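PDB 2DC0: probable amidase from Thermus thermophilus, which belongs to the amidase family of alpha/beta enzymes, folded around one large mixed beta-sheet with helices packed against it. Local coordinates for residues D74-K79 against A162-D167; A85-P90 against E306-Q311; A89-L94 against R295-A300. All coordinates share one frame; numbering follows the deposited sequence.

Contact 1: residues D74-K79 against A162-D167; sequences DLFPVK and ASLGTD
F76 lays its ring against L164, G165 and T166 of strand 163-166, and the contact is mainly apolar. The main interaction is a CH-pi contact: L164 CD2 stands 3.8 Å from the F76 ring centroid, only 11° off the ring normal. L164 CG sits lower on the same side chain and comes within 3.6 Å of F76 CE2. The two side chains cross at about a right angle, with CD2 of the leucine over the face of the phenyl. The opposite face is taken by the preceding residue of the same loop, L75, whose CD1 is 3.5 Å above the plane of the F76 ring and also over its centre, so two leucine methyls clamp the ring. With chi1 at 56° L75 CG sits between its backbone N and carbonyl carbon, and from there CD1 lies over the F76 ring.

Around the ring the packing differs. The G165 carbonyl oxygen lies near the ring plane at the edge, 3.7 Å from F76 CE2. T166 CG2 approaches obliquely, 3.5 Å from F76 CZ, the two side chains sliding past each other in opposite directions. L75 and T166 instead meet tip to tip, with L75 CD2 3.5 Å from T166 OG1 and L75 CD1 3.7 Å from T166 CG2.

No hydrogen bond joins the segments. T166 OG1 has its polar partner in K73 NZ, on the adjoining strand 69-73, and F76 O is bound by K114 NZ. Helix 99-106 adds A100 and L104 against L164 and V101 against F76. The contact is thus mainly apolar packing between the sheet and the loop that leaves its strand 69-73, with the phenyl held between two leucine methyls, while the threonine turns its methyl to the ring and its hydroxyl to the lysine.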
ATOM      1  N   ASP A  74      -4.692  24.861 -12.646  1.00 17.04           N
ATOM      2  CA  ASP A  74      -3.682  25.843 -12.245  1.00 18.56           C
ATOM      3  C   ASP A  74      -2.696  25.537 -11.119  1.00 18.71           C
ATOM      4  O   ASP A  74      -2.315  26.440 -10.374  1.00 21.18           O
ATOM      5  CB  ASP A  74      -4.334  27.210 -11.977  1.00 18.67           C
ATOM      6  CG  ASP A  74      -3.350  28.363 -12.139  1.00 20.25           C
ATOM      7  OD1 ASP A  74      -2.445  28.245 -12.994  1.00 20.88           O
ATOM      8  OD2 ASP A  74      -3.484  29.391 -11.435  1.00 18.88           O
ATOM      9  N   LEU A  75      -2.275  24.281 -10.994  1.00 18.28           N
ATOM     10  CA  LEU A  75      -1.264  23.920 -10.001  1.00 17.79           C
ATOM     11  C   LEU A  75      -0.087  23.307 -10.751  1.00 18.76           C
ATOM     12  O   LEU A  75       0.960  23.026 -10.166  1.00 19.61           O
ATOM     13  CB  LEU A  75      -1.815  22.941  -8.954  1.00 17.71           C
ATOM     14  CG  LEU A  75      -2.448  21.604  -9.359  1.00 18.77           C
ATOM     15  CD1 LEU A  75      -1.395  20.622  -9.845  1.00 20.19           C
ATOM     16  CD2 LEU A  75      -3.167  21.037  -8.134  1.00 16.66           C
ATOM     17  N   PHE A  76      -0.281  23.104 -12.055  1.00 17.65           N
ATOM     18  CA  PHE A  76       0.735  22.556 -12.953  1.00 16.48           C
ATOM     19  C   PHE A  76       1.357  23.729 -13.724  1.00 17.92           C
ATOM     20  O   PHE A  76       0.659  24.449 -14.443  1.00 19.00           O
ATOM     21  CB  PHE A  76       0.113  21.614 -13.995  1.00 16.15           C
ATOM     22  CG  PHE A  76      -0.306  20.271 -13.462  1.00 18.03           C
ATOM     23  CD1 PHE A  76       0.641  19.300 -13.142  1.00 17.03           C
ATOM     24  CD2 PHE A  76      -1.658  19.955 -13.334  1.00 18.20           C
ATOM     25  CE1 PHE A  76       0.244  18.029 -12.706  1.00 19.96           C
ATOM     26  CE2 PHE A  76      -2.066  18.690 -12.901  1.00 18.71           C
ATOM     27  CZ  PHE A  76      -1.115  17.724 -12.585  1.00 17.93           C
ATOM     28  N   PRO A  77       2.667  23.950 -13.578  1.00 19.13           N
ATOM     29  CA  PRO A  77       3.266  25.062 -14.321  1.00 19.16           C
ATOM     30  C   PRO A  77       3.212  24.796 -15.828  1.00 19.26           C
ATOM     31  O   PRO A  77       3.421  23.670 -16.280  1.00 18.20           O
ATOM     32  CB  PRO A  77       4.693  25.098 -13.787  1.00 19.46           C
ATOM     33  CG  PRO A  77       4.503  24.665 -12.358  1.00 20.36           C
ATOM     34  CD  PRO A  77       3.574  23.486 -12.513  1.00 18.68           C
ATOM     35  N   VAL A  78       2.904  25.831 -16.598  1.00 20.17           N
ATOM     36  CA  VAL A  78       2.841  25.714 -18.051  1.00 20.99           C
ATOM     37  C   VAL A  78       3.662  26.872 -18.610  1.00 21.34           C
ATOM     38  O   VAL A  78       3.545  28.002 -18.139  1.00 22.24           O
ATOM     39  CB  VAL A  78       1.377  25.816 -18.565  1.00 21.51           C
ATOM     40  CG1 VAL A  78       1.353  25.880 -20.083  1.00 22.53           C
ATOM     41  CG2 VAL A  78       0.568  24.620 -18.082  1.00 19.28           C
ATOM     42  N   LYS A  79       4.498  26.592 -19.603  1.00 21.63           N
ATOM     43  CA  LYS A  79       5.330  27.632 -20.197  1.00 24.03           C
ATOM     44  C   LYS A  79       4.498  28.802 -20.705  1.00 24.37           C
ATOM     45  O   LYS A  79       3.481  28.609 -21.378  1.00 23.86           O
ATOM     46  CB  LYS A  79       6.151  27.072 -21.361  1.00 27.31           C
ATOM     47  CG  LYS A  79       7.180  26.026 -20.976  1.00 29.45           C
ATOM     48  CD  LYS A  79       8.039  25.665 -22.178  1.00 32.84           C
ATOM     49  CE  LYS A  79       9.182  24.742 -21.782  1.00 34.58           C
ATOM     50  NZ  LYS A  79      10.094  24.461 -22.930  1.00 36.86           N
ATOM     51  N   ALA A 162     -10.149  18.333 -23.552  1.00 15.54           N
ATOM     52  CA  ALA A 162      -9.821  17.553 -22.370  1.00 14.89           C
ATOM     53  C   ALA A 162      -9.047  18.437 -21.417  1.00 15.22           C
ATOM     54  O   ALA A 162      -8.675  19.554 -21.768  1.00 15.04           O
ATOM     55  CB  ALA A 162      -8.983  16.331 -22.750  1.00 13.76           C
ATOM     56  N   SER A 163      -8.792  17.938 -20.215  1.00 13.96           N
ATOM     57  CA  SER A 163      -8.055  18.722 -19.246  1.00 15.81           C
ATOM     58  C   SER A 163      -7.240  17.843 -18.312  1.00 15.97           C
ATOM     59  O   SER A 163      -7.506  16.643 -18.171  1.00 15.27           O
ATOM     60  CB  SER A 163      -9.019  19.591 -18.439  1.00 14.66           C
ATOM     61  OG  SER A 163      -8.306  20.524 -17.649  1.00 15.70           O
ATOM     62  N   LEU A 164      -6.232  18.447 -17.693  1.00 16.35           N
ATOM     63  CA  LEU A 164      -5.366  17.742 -16.751  1.00 16.12           C
ATOM     64  C   LEU A 164      -5.604  18.300 -15.351  1.00 15.82           C
ATOM     65  O   LEU A 164      -5.525  19.504 -15.140  1.00 15.07           O
ATOM     66  CB  LEU A 164      -3.894  17.939 -17.132  1.00 16.04           C
ATOM     67  CG  LEU A 164      -2.854  17.422 -16.132  1.00 16.50           C
ATOM     68  CD1 LEU A 164      -2.953  15.913 -16.010  1.00 18.93           C
ATOM     69  CD2 LEU A 164      -1.454  17.831 -16.595  1.00 17.45           C
ATOM     70  N   GLY A 165      -5.897  17.420 -14.401  1.00 15.54           N
ATOM     71  CA  GLY A 165      -6.130  17.856 -13.036  1.00 15.86           C
ATOM     72  C   GLY A 165      -5.483  16.902 -12.055  1.00 14.85           C
ATOM     73  O   GLY A 165      -4.674  16.069 -12.460  1.00 14.00           O
ATOM     74  N   THR A 166      -5.809  17.030 -10.768  1.00 15.32           N
ATOM     75  CA  THR A 166      -5.254  16.130  -9.756  1.00 14.34           C
ATOM     76  C   THR A 166      -6.360  15.578  -8.869  1.00 14.52           C
ATOM     77  O   THR A 166      -7.464  16.112  -8.831  1.00 13.43           O
ATOM     78  CB  THR A 166      -4.188  16.810  -8.846  1.00 12.95           C
ATOM     79  OG1 THR A 166      -4.773  17.911  -8.140  1.00 15.03           O
ATOM     80  CG2 THR A 166      -2.999  17.292  -9.680  1.00 14.11           C
ATOM     81  N   ASP A 167      -6.057  14.495  -8.165  1.00 15.80           N
ATOM     82  CA  ASP A 167      -7.027  13.861  -7.282  1.00 16.14           C
ATOM     83  C   ASP A 167      -6.276  13.330  -6.068  1.00 16.87           C
ATOM     84  O   ASP A 167      -5.407  12.466  -6.195  1.00 15.37           O
ATOM     85  CB  ASP A 167      -7.720  12.714  -8.029  1.00 14.52           C
ATOM     86  CG  ASP A 167      -8.852  12.083  -7.232  1.00 17.08           C
ATOM     87  OD1 ASP A 167      -8.626  11.704  -6.064  1.00 15.12           O
ATOM     88  OD2 ASP A 167      -9.967  11.955  -7.783  1.00 17.14           O
TER

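Contact 2: residues A85-P90 against E306-Q311; sequences AGTKAP and EGFSPQ
An ST turn at T87-A89 presents its backbone to the G307 carbonyl, where the chain makes its way from a short 3-10 segment toward helix 310-321. Within the turn A89 N donates to T87 OG1 over 3.1 Å in a nearly straight bond (170°). Across the contact K88 N donates to G307 O at 3.2 Å, more bent (145° at the hydrogen), the donor lying in the carbonyl plane. K88 CB rests 3.5 Å from that same oxygen before the rest of the chain leads away. The backbones are close here: G307 CA and A89 CA are 3.9 Å apart, an approach made possible by the lack of a side chain on the glycine.

A89 then turns its methyl onto the ring of F308, CB standing over the ring centre 3.6 Å above its plane, a CH-pi contact. Although F308 CB points away from the loop, its CG is anti to the carbonyl carbon (chi1 -67°), and the ring ends with one face against the alanine methyl. T87 OG1 comes obliquely to the same ring, 3.7 Å from F308 CD1.

The hydroxyl's outside partner is E119 OE2, while E119 OE1 is bonded to S309 OG; one carboxylate therefore ties both segments. S309 is the N-cap of helix 310-321, its OG also receiving a weak bond from V312 N. Helix 298-303 also packs here, with A300 and L301 against F308 and A300 against P90, so the contact lies between two consecutive helices and the loop connecting strand 69-73 to helix 99-106.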
ATOM      1  N   ALA A  85      -2.563  28.650  -8.364  1.00 19.98           N
ATOM      2  CA  ALA A  85      -3.152  27.633  -7.487  1.00 19.31           C
ATOM      3  C   ALA A  85      -4.404  28.096  -6.741  1.00 18.72           C
ATOM      4  O   ALA A  85      -4.688  27.625  -5.632  1.00 17.48           O
ATOM      5  CB  ALA A  85      -2.101  27.148  -6.482  1.00 19.32           C
ATOM      6  N   GLY A  86      -5.141  29.015  -7.358  1.00 15.90           N
ATOM      7  CA  GLY A  86      -6.367  29.520  -6.769  1.00 18.42           C
ATOM      8  C   GLY A  86      -6.205  30.208  -5.427  1.00 19.96           C
ATOM      9  O   GLY A  86      -7.160  30.290  -4.650  1.00 21.42           O
ATOM     10  N   THR A  87      -5.010  30.720  -5.151  1.00 21.32           N
ATOM     11  CA  THR A  87      -4.757  31.382  -3.875  1.00 21.89           C
ATOM     12  C   THR A  87      -4.076  32.735  -4.045  1.00 22.74           C
ATOM     13  O   THR A  87      -3.612  33.072  -5.130  1.00 23.01           O
ATOM     14  CB  THR A  87      -3.860  30.501  -2.973  1.00 22.47           C
ATOM     15  OG1 THR A  87      -3.737  31.100  -1.679  1.00 22.77           O
ATOM     16  CG2 THR A  87      -2.470  30.355  -3.588  1.00 21.68           C
ATOM     17  N   LYS A  88      -4.027  33.509  -2.966  1.00 24.88           N
ATOM     18  CA  LYS A  88      -3.368  34.811  -2.981  1.00 26.69           C
ATOM     19  C   LYS A  88      -2.067  34.722  -2.189  1.00 26.90           C
ATOM     20  O   LYS A  88      -1.262  35.650  -2.189  1.00 26.74           O
ATOM     21  CB  LYS A  88      -4.276  35.883  -2.369  1.00 29.36           C
ATOM     22  CG  LYS A  88      -5.177  36.578  -3.379  1.00 33.17           C
ATOM     23  CD  LYS A  88      -4.359  37.475  -4.305  1.00 37.85           C
ATOM     24  CE  LYS A  88      -5.173  37.970  -5.501  1.00 40.45           C
ATOM     25  NZ  LYS A  88      -5.431  36.885  -6.501  1.00 43.36           N
ATOM     26  N   ALA A  89      -1.863  33.594  -1.518  1.00 26.21           N
ATOM     27  CA  ALA A  89      -0.661  33.392  -0.724  1.00 25.75           C
ATOM     28  C   ALA A  89       0.527  33.009  -1.594  1.00 26.59           C
ATOM     29  O   ALA A  89       0.366  32.515  -2.711  1.00 28.15           O
ATOM     30  CB  ALA A  89      -0.906  32.305   0.317  1.00 25.22           C
ATOM     31  N   PRO A  90       1.745  33.243  -1.096  1.00 26.59           N
ATOM     32  CA  PRO A  90       2.925  32.883  -1.884  1.00 26.53           C
ATOM     33  C   PRO A  90       3.023  31.360  -1.981  1.00 26.16           C
ATOM     34  O   PRO A  90       2.591  30.644  -1.074  1.00 25.63           O
ATOM     35  CB  PRO A  90       4.075  33.497  -1.083  1.00 26.56           C
ATOM     36  CG  PRO A  90       3.567  33.434   0.330  1.00 28.64           C
ATOM     37  CD  PRO A  90       2.132  33.891   0.169  1.00 26.81           C
ATOM     38  N   GLU A 306      -3.053  35.633   5.590  1.00 33.86           N
ATOM     39  CA  GLU A 306      -4.198  36.314   4.994  1.00 33.65           C
ATOM     40  C   GLU A 306      -4.331  36.015   3.503  1.00 32.25           C
ATOM     41  O   GLU A 306      -5.326  36.379   2.875  1.00 31.15           O
ATOM     42  CB  GLU A 306      -4.093  37.827   5.210  1.00 35.77           C
ATOM     43  CG  GLU A 306      -2.939  38.523   4.485  1.00 38.64           C
ATOM     44  CD  GLU A 306      -1.573  38.167   5.050  1.00 39.94           C
ATOM     45  OE1 GLU A 306      -1.441  38.065   6.289  1.00 40.93           O
ATOM     46  OE2 GLU A 306      -0.623  38.011   4.254  1.00 43.99           O
ATOM     47  N   GLY A 307      -3.323  35.355   2.942  1.00 30.53           N
ATOM     48  CA  GLY A 307      -3.361  35.012   1.535  1.00 29.04           C
ATOM     49  C   GLY A 307      -4.235  33.796   1.296  1.00 28.29           C
ATOM     50  O   GLY A 307      -4.592  33.498   0.157  1.00 27.24           O
ATOM     51  N   PHE A 308      -4.572  33.092   2.375  1.00 26.78           N
ATOM     52  CA  PHE A 308      -5.416  31.902   2.307  1.00 26.83           C
ATOM     53  C   PHE A 308      -6.826  32.261   2.761  1.00 26.55           C
ATOM     54  O   PHE A 308      -7.002  33.107   3.637  1.00 28.06           O
ATOM     55  CB  PHE A 308      -4.878  30.797   3.231  1.00 25.20           C
ATOM     56  CG  PHE A 308      -3.549  30.231   2.814  1.00 24.10           C
ATOM     57  CD1 PHE A 308      -3.435  29.454   1.665  1.00 23.44           C
ATOM     58  CD2 PHE A 308      -2.409  30.461   3.583  1.00 23.84           C
ATOM     59  CE1 PHE A 308      -2.205  28.914   1.289  1.00 23.74           C
ATOM     60  CE2 PHE A 308      -1.176  29.928   3.216  1.00 23.12           C
ATOM     61  CZ  PHE A 308      -1.073  29.152   2.066  1.00 22.81           C
ATOM     62  N   SER A 309      -7.830  31.620   2.171  1.00 26.25           N
ATOM     63  CA  SER A 309      -9.219  31.873   2.560  1.00 26.31           C
ATOM     64  C   SER A 309      -9.435  31.263   3.945  1.00 26.19           C
ATOM     65  O   SER A 309      -8.664  30.400   4.374  1.00 25.61           O
ATOM     66  CB  SER A 309     -10.173  31.223   1.558  1.00 26.50           C
ATOM     67  OG  SER A 309      -9.991  29.811   1.529  1.00 27.78           O
ATOM     68  N   PRO A 310     -10.477  31.706   4.670  1.00 26.77           N
ATOM     69  CA  PRO A 310     -10.744  31.164   6.010  1.00 25.57           C
ATOM     70  C   PRO A 310     -10.830  29.631   6.048  1.00 24.54           C
ATOM     71  O   PRO A 310     -10.180  28.992   6.879  1.00 23.17           O
ATOM     72  CB  PRO A 310     -12.061  31.832   6.393  1.00 26.00           C
ATOM     73  CG  PRO A 310     -11.944  33.178   5.728  1.00 27.38           C
ATOM     74  CD  PRO A 310     -11.384  32.828   4.361  1.00 26.64           C
ATOM     75  N   GLN A 311     -11.627  29.054   5.150  1.00 22.00           N
ATOM     76  CA  GLN A 311     -11.809  27.600   5.066  1.00 23.32           C
ATOM     77  C   GLN A 311     -10.466  26.890   4.913  1.00 22.04           C
ATOM     78  O   GLN A 311     -10.136  25.989   5.684  1.00 20.10           O
ATOM     79  CB  GLN A 311     -12.697  27.232   3.866  1.00 26.73           C
ATOM     80  CG  GLN A 311     -13.088  25.745   3.784  1.00 31.60           C
ATOM     81  CD  GLN A 311     -13.143  25.209   2.346  1.00 37.13           C
ATOM     82  OE1 GLN A 311     -14.030  24.412   1.989  1.00 39.49           O
ATOM     83  NE2 GLN A 311     -12.184  25.637   1.518  1.00 34.05           N
TER

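Contact 3: residues A89-L94 against R295-A300; sequences APLPPL and RIHEKA
I296 CG2 is anti to its backbone N, and this places the methyl both 4.0 Å from P92 CG and over one face of the H297 ring, offset toward its rim. H297 CG is anti to the carbonyl carbon (chi1 -58°), and the imidazole comes round toward the proline-rich loop. There L91 CD2 lies at the ring edge, near its plane, 4.3 Å from H297 CE1. P92 and I296 cross at about a right angle, and P92 CG also rests 3.6 Å from the I296 carbonyl oxygen.

At the other end of the contact A300 CB fits against P90, 3.6 Å from its CG and 3.5 Å from its O. That oxygen accepts a hydrogen bond of 2.8 Å from a water, which is also 2.8 Å from H297 ND1 and hydrogen-bonded to it. No direct hydrogen bond joins the segments, so the water supplies the polar link beside van der Waals packing of proline rings and methyls.

H297 is the residue where helix 281-296 gives way to helix 298-303: it is the first to leave helical geometry and the N-cap of the next helix. The loop before helix 99-106 therefore packs across a break between two helices. L320 of helix 310-321 touches R295 and E298, and R295 also packs on R328 of the second subunit.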
ATOM      1  N   ALA A  89      -1.863  33.594  -1.518  1.00 26.21           N
ATOM      2  CA  ALA A  89      -0.661  33.392  -0.724  1.00 25.75           C
ATOM      3  C   ALA A  89       0.527  33.009  -1.594  1.00 26.59           C
ATOM      4  O   ALA A  89       0.366  32.515  -2.711  1.00 28.15           O
ATOM      5  CB  ALA A  89      -0.906  32.305   0.317  1.00 25.22           C
ATOM      6  N   PRO A  90       1.745  33.243  -1.096  1.00 26.59           N
ATOM      7  CA  PRO A  90       2.925  32.883  -1.884  1.00 26.53           C
ATOM      8  C   PRO A  90       3.023  31.360  -1.981  1.00 26.16           C
ATOM      9  O   PRO A  90       2.591  30.644  -1.074  1.00 25.63           O
ATOM     10  CB  PRO A  90       4.075  33.497  -1.083  1.00 26.56           C
ATOM     11  CG  PRO A  90       3.567  33.434   0.330  1.00 28.64           C
ATOM     12  CD  PRO A  90       2.132  33.891   0.169  1.00 26.81           C
ATOM     13  N   LEU A  91       3.575  30.864  -3.082  1.00 24.83           N
ATOM     14  CA  LEU A  91       3.712  29.425  -3.271  1.00 26.03           C
ATOM     15  C   LEU A  91       5.173  28.988  -3.214  1.00 26.63           C
ATOM     16  O   LEU A  91       6.081  29.790  -3.447  1.00 26.08           O
ATOM     17  CB  LEU A  91       3.117  29.019  -4.627  1.00 25.06           C
ATOM     18  CG  LEU A  91       1.632  29.341  -4.842  1.00 26.10           C
ATOM     19  CD1 LEU A  91       1.227  28.977  -6.259  1.00 26.34           C
ATOM     20  CD2 LEU A  91       0.789  28.582  -3.824  1.00 25.32           C
ATOM     21  N   PRO A  92       5.420  27.708  -2.890  1.00 26.17           N
ATOM     22  CA  PRO A  92       6.799  27.213  -2.826  1.00 26.95           C
ATOM     23  C   PRO A  92       7.380  27.318  -4.230  1.00 27.17           C
ATOM     24  O   PRO A  92       6.639  27.482  -5.194  1.00 25.60           O
ATOM     25  CB  PRO A  92       6.630  25.759  -2.389  1.00 26.77           C
ATOM     26  CG  PRO A  92       5.354  25.780  -1.609  1.00 27.58           C
ATOM     27  CD  PRO A  92       4.471  26.675  -2.448  1.00 25.96           C
ATOM     28  N   PRO A  93       8.709  27.212  -4.364  1.00 28.23           N
ATOM     29  CA  PRO A  93       9.354  27.299  -5.676  1.00 28.74           C
ATOM     30  C   PRO A  93       8.941  26.165  -6.615  1.00 28.22           C
ATOM     31  O   PRO A  93       8.912  24.996  -6.229  1.00 27.20           O
ATOM     32  CB  PRO A  93      10.842  27.255  -5.328  1.00 30.07           C
ATOM     33  CG  PRO A  93      10.863  26.400  -4.102  1.00 31.65           C
ATOM     34  CD  PRO A  93       9.701  26.933  -3.309  1.00 29.41           C
ATOM     35  N   LEU A  94       8.614  26.523  -7.849  1.00 27.27           N
ATOM     36  CA  LEU A  94       8.209  25.544  -8.847  1.00 27.03           C
ATOM     37  C   LEU A  94       8.936  25.803 -10.153  1.00 25.53           C
ATOM     38  O   LEU A  94       9.327  26.930 -10.440  1.00 25.32           O
ATOM     39  CB  LEU A  94       6.702  25.629  -9.088  1.00 26.65           C
ATOM     40  CG  LEU A  94       5.803  25.222  -7.920  1.00 28.40           C
ATOM     41  CD1 LEU A  94       4.377  25.675  -8.188  1.00 28.06           C
ATOM     42  CD2 LEU A  94       5.866  23.711  -7.729  1.00 27.91           C
ATOM     43  N   ARG A 295       2.621  21.227   5.946  1.00 18.80           N
ATOM     44  CA  ARG A 295       4.064  21.366   5.890  1.00 20.85           C
ATOM     45  C   ARG A 295       4.516  21.950   4.552  1.00 21.21           C
ATOM     46  O   ARG A 295       5.590  22.542   4.453  1.00 22.11           O
ATOM     47  CB  ARG A 295       4.740  20.020   6.178  1.00 21.96           C
ATOM     48  CG  ARG A 295       4.343  19.425   7.546  1.00 23.46           C
ATOM     49  CD  ARG A 295       4.557  20.457   8.652  1.00 23.90           C
ATOM     50  NE  ARG A 295       4.207  20.031  10.012  1.00 23.32           N
ATOM     51  CZ  ARG A 295       2.979  19.739  10.436  1.00 25.03           C
ATOM     52  NH1 ARG A 295       1.943  19.797   9.604  1.00 24.23           N
ATOM     53  NH2 ARG A 295       2.773  19.447  11.718  1.00 21.27           N
ATOM     54  N   ILE A 296       3.696  21.797   3.519  1.00 21.78           N
ATOM     55  CA  ILE A 296       4.036  22.362   2.218  1.00 20.89           C
ATOM     56  C   ILE A 296       3.895  23.879   2.258  1.00 19.87           C
ATOM     57  O   ILE A 296       4.740  24.604   1.745  1.00 19.66           O
ATOM     58  CB  ILE A 296       3.099  21.853   1.116  1.00 23.11           C
ATOM     59  CG1 ILE A 296       3.327  20.357   0.900  1.00 23.82           C
ATOM     60  CG2 ILE A 296       3.322  22.655  -0.170  1.00 20.58           C
ATOM     61  CD1 ILE A 296       4.733  19.911   0.411  1.00 23.38           C
ATOM     62  N   HIS A 297       2.816  24.344   2.876  1.00 20.50           N
ATOM     63  CA  HIS A 297       2.516  25.770   2.957  1.00 21.32           C
ATOM     64  C   HIS A 297       2.834  26.383   4.310  1.00 22.59           C
ATOM     65  O   HIS A 297       2.328  27.453   4.646  1.00 23.77           O
ATOM     66  CB  HIS A 297       1.039  25.984   2.640  1.00 19.96           C
ATOM     67  CG  HIS A 297       0.641  25.476   1.292  1.00 19.59           C
ATOM     68  ND1 HIS A 297       0.867  26.185   0.133  1.00 19.02           N
ATOM     69  CD2 HIS A 297       0.080  24.302   0.911  1.00 17.34           C
ATOM     70  CE1 HIS A 297       0.465  25.471  -0.906  1.00 18.18           C
ATOM     71  NE2 HIS A 297      -0.016  24.324  -0.459  1.00 16.87           N
ATOM     72  N   GLU A 298       3.679  25.710   5.078  1.00 24.65           N
ATOM     73  CA  GLU A 298       4.044  26.178   6.408  1.00 26.51           C
ATOM     74  C   GLU A 298       4.627  27.594   6.443  1.00 26.77           C
ATOM     75  O   GLU A 298       4.229  28.412   7.272  1.00 26.82           O
ATOM     76  CB  GLU A 298       5.022  25.187   7.035  1.00 27.14           C
ATOM     77  CG  GLU A 298       5.478  25.567   8.421  1.00 31.09           C
ATOM     78  CD  GLU A 298       6.080  24.394   9.167  1.00 32.14           C
ATOM     79  OE1 GLU A 298       6.856  23.626   8.558  1.00 33.38           O
ATOM     80  OE2 GLU A 298       5.778  24.248  10.366  1.00 35.23           O
ATOM     81  N   LYS A 299       5.563  27.880   5.546  1.00 26.97           N
ATOM     82  CA  LYS A 299       6.182  29.198   5.492  1.00 28.98           C
ATOM     83  C   LYS A 299       5.147  30.277   5.171  1.00 28.32           C
ATOM     84  O   LYS A 299       5.028  31.270   5.892  1.00 26.76           O
ATOM     85  CB  LYS A 299       7.298  29.204   4.446  1.00 30.55           C
ATOM     86  CG  LYS A 299       8.100  30.493   4.380  1.00 35.50           C
ATOM     87  CD  LYS A 299       9.274  30.349   3.421  1.00 38.12           C
ATOM     88  CE  LYS A 299      10.154  31.592   3.423  1.00 40.87           C
ATOM     89  NZ  LYS A 299       9.413  32.808   2.968  1.00 42.28           N
ATOM     90  N   ALA A 300       4.389  30.077   4.097  1.00 27.21           N
ATOM     91  CA  ALA A 300       3.375  31.050   3.700  1.00 28.10           C
ATOM     92  C   ALA A 300       2.311  31.250   4.778  1.00 29.25           C
ATOM     93  O   ALA A 300       1.823  32.364   4.977  1.00 28.28           O
ATOM     94  CB  ALA A 300       2.713  30.617   2.397  1.00 28.21           C
TER
HETATM   95  O   HOH W   1       2.976  28.080  -0.005  1.00 23.23           O

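All three contacts begin in the one long loop between strand 69-73 and helix 99-106, and their partners follow later in the chain as 162-167 (contact 1), 295-300 (contact 3) and 306-311 (contact 2). Contact 1 joins the loop to the central mixed sheet, its centre about 11 Å from that of the chain. Contacts 2 and 3 lie about 21 and 23 Å out, roughly 18 Å from contact 1 between centres. They are about 10 Å apart, share A89 and P90, and meet through F308, which packs on H297 and A300. The loop thus runs from the sheet to consecutive helical segments, joining core and periphery; a probable backbone hydrogen bond from A85 N to D74 O links contacts 1 and 2.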